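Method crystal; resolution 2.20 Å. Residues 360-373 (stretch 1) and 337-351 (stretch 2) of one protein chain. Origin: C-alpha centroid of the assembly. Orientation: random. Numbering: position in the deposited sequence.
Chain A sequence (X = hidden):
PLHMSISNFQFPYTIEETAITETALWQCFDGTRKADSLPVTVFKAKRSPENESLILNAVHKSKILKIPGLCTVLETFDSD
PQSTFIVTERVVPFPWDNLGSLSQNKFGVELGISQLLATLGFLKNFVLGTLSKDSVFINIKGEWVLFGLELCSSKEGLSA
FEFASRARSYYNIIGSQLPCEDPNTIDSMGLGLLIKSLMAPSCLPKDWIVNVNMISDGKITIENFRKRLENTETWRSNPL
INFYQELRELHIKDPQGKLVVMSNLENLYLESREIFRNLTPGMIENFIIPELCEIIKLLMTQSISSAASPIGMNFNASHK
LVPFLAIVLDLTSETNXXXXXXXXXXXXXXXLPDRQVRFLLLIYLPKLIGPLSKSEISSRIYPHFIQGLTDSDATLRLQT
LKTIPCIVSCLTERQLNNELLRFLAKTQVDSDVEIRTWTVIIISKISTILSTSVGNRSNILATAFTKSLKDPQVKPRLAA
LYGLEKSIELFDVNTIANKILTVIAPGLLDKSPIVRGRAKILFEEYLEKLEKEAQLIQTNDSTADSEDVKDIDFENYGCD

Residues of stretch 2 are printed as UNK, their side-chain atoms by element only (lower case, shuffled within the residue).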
# COMPACT_ATOMS: atom_id res chain seq x y z
N LEU A 360 -16.30 8.67 -4.97
CA LEU A 360 -14.98 8.04 -4.97
C LEU A 360 -14.92 6.93 -3.89
O LEU A 360 -14.36 5.84 -4.15
CB LEU A 360 -13.87 9.07 -4.78
CG LEU A 360 -12.48 8.50 -4.61
CD1 LEU A 360 -11.91 7.62 -5.76
CD2 LEU A 360 -11.59 9.69 -4.30
N LEU A 361 -15.48 7.23 -2.70
CA LEU A 361 -15.45 6.33 -1.57
C LEU A 361 -16.32 5.10 -1.84
O LEU A 361 -15.99 3.98 -1.43
CB LEU A 361 -16.04 7.03 -0.33
CG LEU A 361 -15.24 8.16 0.32
CD1 LEU A 361 -16.10 8.91 1.35
CD2 LEU A 361 -13.98 7.58 0.95
N LEU A 362 -17.45 5.31 -2.51
CA LEU A 362 -18.30 4.19 -2.82
C LEU A 362 -17.55 3.19 -3.68
O LEU A 362 -17.64 2.01 -3.41
CB LEU A 362 -19.63 4.64 -3.46
CG LEU A 362 -20.61 5.42 -2.62
CD1 LEU A 362 -21.77 5.86 -3.51
CD2 LEU A 362 -21.19 4.69 -1.41
N ILE A 363 -16.80 3.67 -4.68
CA ILE A 363 -15.90 2.84 -5.50
C ILE A 363 -14.88 2.03 -4.73
O ILE A 363 -14.61 0.91 -5.13
CB ILE A 363 -15.16 3.66 -6.60
CG1 ILE A 363 -16.14 4.08 -7.67
CG2 ILE A 363 -14.04 2.88 -7.26
CD1 ILE A 363 -15.88 5.44 -8.30
N TYR A 364 -14.31 2.57 -3.63
CA TYR A 364 -13.29 1.85 -2.90
C TYR A 364 -13.80 1.13 -1.62
O TYR A 364 -12.99 0.54 -0.95
CB TYR A 364 -12.11 2.77 -2.54
CG TYR A 364 -11.10 2.97 -3.68
CD1 TYR A 364 -9.98 2.13 -3.82
CD2 TYR A 364 -11.28 3.98 -4.60
CE1 TYR A 364 -9.08 2.29 -4.89
CE2 TYR A 364 -10.38 4.20 -5.64
CZ TYR A 364 -9.29 3.36 -5.79
OH TYR A 364 -8.48 3.61 -6.87
N LEU A 365 -15.10 1.19 -1.29
CA LEU A 365 -15.63 0.68 -0.01
C LEU A 365 -15.37 -0.80 0.21
O LEU A 365 -14.90 -1.17 1.27
CB LEU A 365 -17.14 0.95 0.18
CG LEU A 365 -17.60 1.73 1.42
CD1 LEU A 365 -19.10 1.70 1.55
CD2 LEU A 365 -16.93 1.38 2.77
N PRO A 366 -15.69 -1.65 -0.79
CA PRO A 366 -15.39 -3.10 -0.67
C PRO A 366 -13.92 -3.35 -0.37
O PRO A 366 -13.60 -4.13 0.48
CB PRO A 366 -15.80 -3.69 -2.06
CG PRO A 366 -16.61 -2.61 -2.74
CD PRO A 366 -16.17 -1.30 -2.15
N LYS A 367 -13.03 -2.60 -0.98
CA LYS A 367 -11.63 -2.68 -0.63
C LYS A 367 -11.29 -2.04 0.69
O LYS A 367 -10.23 -2.28 1.19
CB LYS A 367 -10.76 -2.03 -1.71
CG LYS A 367 -10.91 -2.64 -3.08
CD LYS A 367 -9.54 -2.81 -3.69
CE LYS A 367 -9.65 -3.38 -5.09
NZ LYS A 367 -9.78 -2.23 -6.03
N LEU A 368 -12.14 -1.15 1.25
CA LEU A 368 -11.77 -0.55 2.54
C LEU A 368 -12.13 -1.46 3.72
O LEU A 368 -11.73 -1.21 4.84
CB LEU A 368 -12.37 0.85 2.70
CG LEU A 368 -11.86 1.94 1.72
CD1 LEU A 368 -12.84 3.08 1.59
CD2 LEU A 368 -10.47 2.43 2.15
N ILE A 369 -12.89 -2.52 3.46
CA ILE A 369 -13.23 -3.47 4.52
C ILE A 369 -12.07 -4.42 4.73
O ILE A 369 -11.72 -5.18 3.83
CB ILE A 369 -14.51 -4.26 4.14
CG1 ILE A 369 -15.63 -3.26 3.87
CG2 ILE A 369 -14.87 -5.30 5.22
CD1 ILE A 369 -16.85 -3.85 3.22
N GLY A 370 -11.46 -4.32 5.90
CA GLY A 370 -10.17 -4.92 6.17
C GLY A 370 -9.26 -3.87 6.79
O GLY A 370 -9.07 -3.83 8.00
N PRO A 371 -8.68 -3.01 5.96
CA PRO A 371 -7.97 -1.87 6.47
C PRO A 371 -8.75 -1.28 7.62
O PRO A 371 -8.18 -0.83 8.62
CB PRO A 371 -7.99 -0.87 5.31
CG PRO A 371 -8.38 -1.62 4.11
CD PRO A 371 -8.74 -3.04 4.48
N LEU A 372 -10.07 -1.24 7.44
CA LEU A 372 -10.99 -0.83 8.47
C LEU A 372 -11.75 -2.08 8.92
O LEU A 372 -12.19 -2.88 8.08
CB LEU A 372 -11.93 0.25 7.93
CG LEU A 372 -11.47 1.73 8.00
CD1 LEU A 372 -10.48 2.18 6.92
CD2 LEU A 372 -12.70 2.64 7.95
N SER A 373 -11.94 -2.23 10.22
CA SER A 373 -12.63 -3.41 10.76
C SER A 373 -14.14 -3.28 10.51
O SER A 373 -14.65 -2.17 10.38
CB SER A 373 -12.39 -3.50 12.26
OG SER A 373 -13.20 -2.54 12.93
N UNK A 337 -0.70 -1.35 2.21
CA UNK A 337 -0.20 -0.65 3.39
C UNK A 337 -1.11 0.55 3.68
O UNK A 337 -1.64 1.15 2.77
c UNK A 337 2.32 -1.15 3.06
c UNK A 337 1.22 -0.05 3.17
o UNK A 337 1.20 0.75 1.97
N UNK A 338 -1.21 0.94 4.94
CA UNK A 338 -2.22 1.86 5.40
C UNK A 338 -1.64 2.57 6.58
O UNK A 338 -1.23 1.92 7.52
c UNK A 338 -4.11 0.31 4.74
c UNK A 338 -5.25 -1.03 2.59
c UNK A 338 -5.59 0.30 2.86
c UNK A 338 -3.78 -1.02 4.46
c UNK A 338 -3.44 1.03 5.85
c UNK A 338 -5.00 0.96 3.92
c UNK A 338 -4.34 -1.68 3.38
N UNK A 339 -1.58 3.91 6.55
CA UNK A 339 -0.88 4.60 7.64
C UNK A 339 -1.73 4.69 8.90
O UNK A 339 -2.95 4.60 8.84
c UNK A 339 -0.66 6.02 7.08
c UNK A 339 -1.74 6.16 6.06
c UNK A 339 -1.93 4.82 5.44
N UNK A 340 -1.07 4.90 10.04
CA UNK A 340 -1.76 5.13 11.30
C UNK A 340 -2.77 6.23 11.10
O UNK A 340 -2.45 7.29 10.61
c UNK A 340 -0.76 5.38 12.48
c UNK A 340 -1.42 6.04 13.68
c UNK A 340 -0.15 4.07 12.92
N UNK A 341 -4.03 5.94 11.42
CA UNK A 341 -5.08 6.94 11.31
C UNK A 341 -5.80 6.96 9.98
O UNK A 341 -6.71 7.76 9.78
N UNK A 342 -5.37 6.11 9.04
CA UNK A 342 -6.09 5.91 7.81
C UNK A 342 -7.58 5.74 8.14
O UNK A 342 -8.48 6.41 7.59
c UNK A 342 -5.99 5.19 4.76
c UNK A 342 -5.53 4.64 7.16
c UNK A 342 -6.58 4.91 3.55
c UNK A 342 -6.15 4.33 5.84
c UNK A 342 -6.89 3.17 5.67
c UNK A 342 -7.47 2.88 4.44
c UNK A 342 -7.31 3.75 3.38
N UNK A 343 -7.85 4.86 9.10
CA UNK A 343 -9.20 4.69 9.57
C UNK A 343 -9.89 6.04 9.85
O UNK A 343 -11.01 6.25 9.38
c UNK A 343 -9.24 3.72 10.78
n UNK A 343 -8.99 3.68 13.23
o UNK A 343 -7.97 5.36 12.10
c UNK A 343 -8.67 4.33 12.09
N UNK A 344 -9.21 6.97 10.56
CA UNK A 344 -9.80 8.29 10.86
C UNK A 344 -9.96 9.15 9.63
O UNK A 344 -10.92 9.90 9.52
o UNK A 344 -8.11 8.60 14.11
c UNK A 344 -9.01 8.33 13.28
o UNK A 344 -9.90 7.49 13.52
c UNK A 344 -9.00 9.05 11.94
N UNK A 345 -9.05 8.98 8.67
CA UNK A 345 -9.08 9.71 7.41
C UNK A 345 -10.33 9.36 6.63
O UNK A 345 -11.04 10.23 6.14
c UNK A 345 -7.53 10.33 5.40
c UNK A 345 -8.15 9.88 4.09
c UNK A 345 -6.03 10.45 5.21
c UNK A 345 -7.83 9.37 6.58
N UNK A 346 -10.62 8.07 6.58
CA UNK A 346 -11.71 7.55 5.78
C UNK A 346 -13.02 7.96 6.44
O UNK A 346 -13.92 8.40 5.76
c UNK A 346 -10.42 5.69 4.68
c UNK A 346 -10.60 6.12 3.25
c UNK A 346 -12.92 5.40 5.14
c UNK A 346 -11.60 6.02 5.61
N UNK A 347 -13.08 7.88 7.76
CA UNK A 347 -14.23 8.43 8.54
C UNK A 347 -14.58 9.89 8.26
O UNK A 347 -15.74 10.24 8.01
o UNK A 347 -13.91 6.88 10.32
c UNK A 347 -15.14 8.87 10.88
c UNK A 347 -13.98 8.27 10.04
N UNK A 348 -13.56 10.73 8.29
CA UNK A 348 -13.67 12.16 8.06
C UNK A 348 -14.16 12.40 6.65
O UNK A 348 -15.04 13.26 6.36
c UNK A 348 -12.24 12.72 8.22
c UNK A 348 -12.08 13.87 9.20
c UNK A 348 -10.90 14.79 8.82
o UNK A 348 -9.88 14.34 8.29
n UNK A 348 -11.07 16.08 9.06
N UNK A 349 -13.63 11.62 5.72
CA UNK A 349 -14.04 11.79 4.36
C UNK A 349 -15.49 11.37 4.10
O UNK A 349 -16.14 11.98 3.28
c UNK A 349 -13.02 11.18 3.40
o UNK A 349 -13.08 9.77 3.40
N UNK A 350 -16.02 10.41 4.87
CA UNK A 350 -17.46 10.04 4.83
C UNK A 350 -18.39 11.10 5.40
O UNK A 350 -19.52 11.28 4.92
c UNK A 350 -16.45 6.81 4.23
c UNK A 350 -17.70 8.65 5.48
c UNK A 350 -17.57 5.41 2.57
c UNK A 350 -16.42 5.78 3.28
c UNK A 350 -17.64 7.49 4.49
c UNK A 350 -18.75 6.12 2.78
c UNK A 350 -18.78 7.14 3.74
N UNK A 351 -17.90 11.85 6.39
CA UNK A 351 -18.63 12.98 6.95
C UNK A 351 -18.59 14.19 6.01
O UNK A 351 -19.38 15.11 6.17
n UNK A 351 -16.90 11.43 12.31
c UNK A 351 -18.02 13.44 8.28
c UNK A 351 -17.48 13.22 10.66
c UNK A 351 -17.83 12.55 11.98
c UNK A 351 -18.03 12.48 9.45

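Position 337 has one side-chain carbon carrying an oxygen and a carbon. It lies out of reach of stretch 1. It is Thr337.

Position 338 has one carbon and then a ring of six. Pro371 lies over one face of this ring. It is Phe338. Pro371 CB sits 3.7 Å from the centroid of the Phe338 ring, a CH-pi contact.

At position 339 three carbons close a ring onto the backbone N, with no contact. This is Pro339. It opens a type II turn that runs to position 342.

Position 340 has one carbon carrying two more, and touches nothing. It is Val340.

Position 341 has no side-chain atoms. Its phi of 91° would jam a CB against the preceding carbonyl O. It is Gly341, the N-cap of the helix.

Position 342 has one carbon and a ring of six, with Leu368, Pro371 and Leu372 around the ring. It is Phe342. Leu368 CD2 lies 3.6 Å from Phe342 CZ, while Pro371 CB meets the ring edge.

Position 343 has two carbons, the second carrying O and N. Leu372 CD1 lies 3.9 Å from CA of this residue. It is Asn343; its end leads away from stretch 1.

Position 344 has two carbons, the second carrying two oxygens, and points away. It is Asp344.

Position 345 has four carbons, forked at the second, and is out of reach. It is Leu345.

Position 346 has four carbons, forked at the first, with one arm two carbons long. It meets Leu361, Leu368 and Leu372. It is Ile346. Leu368 CD2 to Ile346 CD1 and Leu372 CD2 to Ile346 CG2 are both 3.9 Å.

Position 347 has one carbon carrying O and C, and points away. It is Thr347.

Position 348 has three carbons, the third carrying O and N, without contact. It is Gln348.

Position 349 has one carbon and one oxygen, packed against Leu361. It is Ser349. Its OG donates to Ile346 O, and lies 3.4 Å from Leu361 CD2.

Position 350 has one carbon and a ring of six beside Leu361 and Leu365. It is Phe350. Leu361 CD1 stands over its face, 3.6 Å from the Phe350 ring centroid.

Position 351 has four carbons in a row ending in N, pointing away. It is Lys351.

The contact is apolar, with no hydrogen bonds across it. Two helices cross at 144°, and leucines fit among Phe342, Ile346 and Phe350. Beyond its helix, stretch 1 extends the packing through Pro371 and Leu372.

Stretch 2 337-351: TFPVGFNDLITQSFK
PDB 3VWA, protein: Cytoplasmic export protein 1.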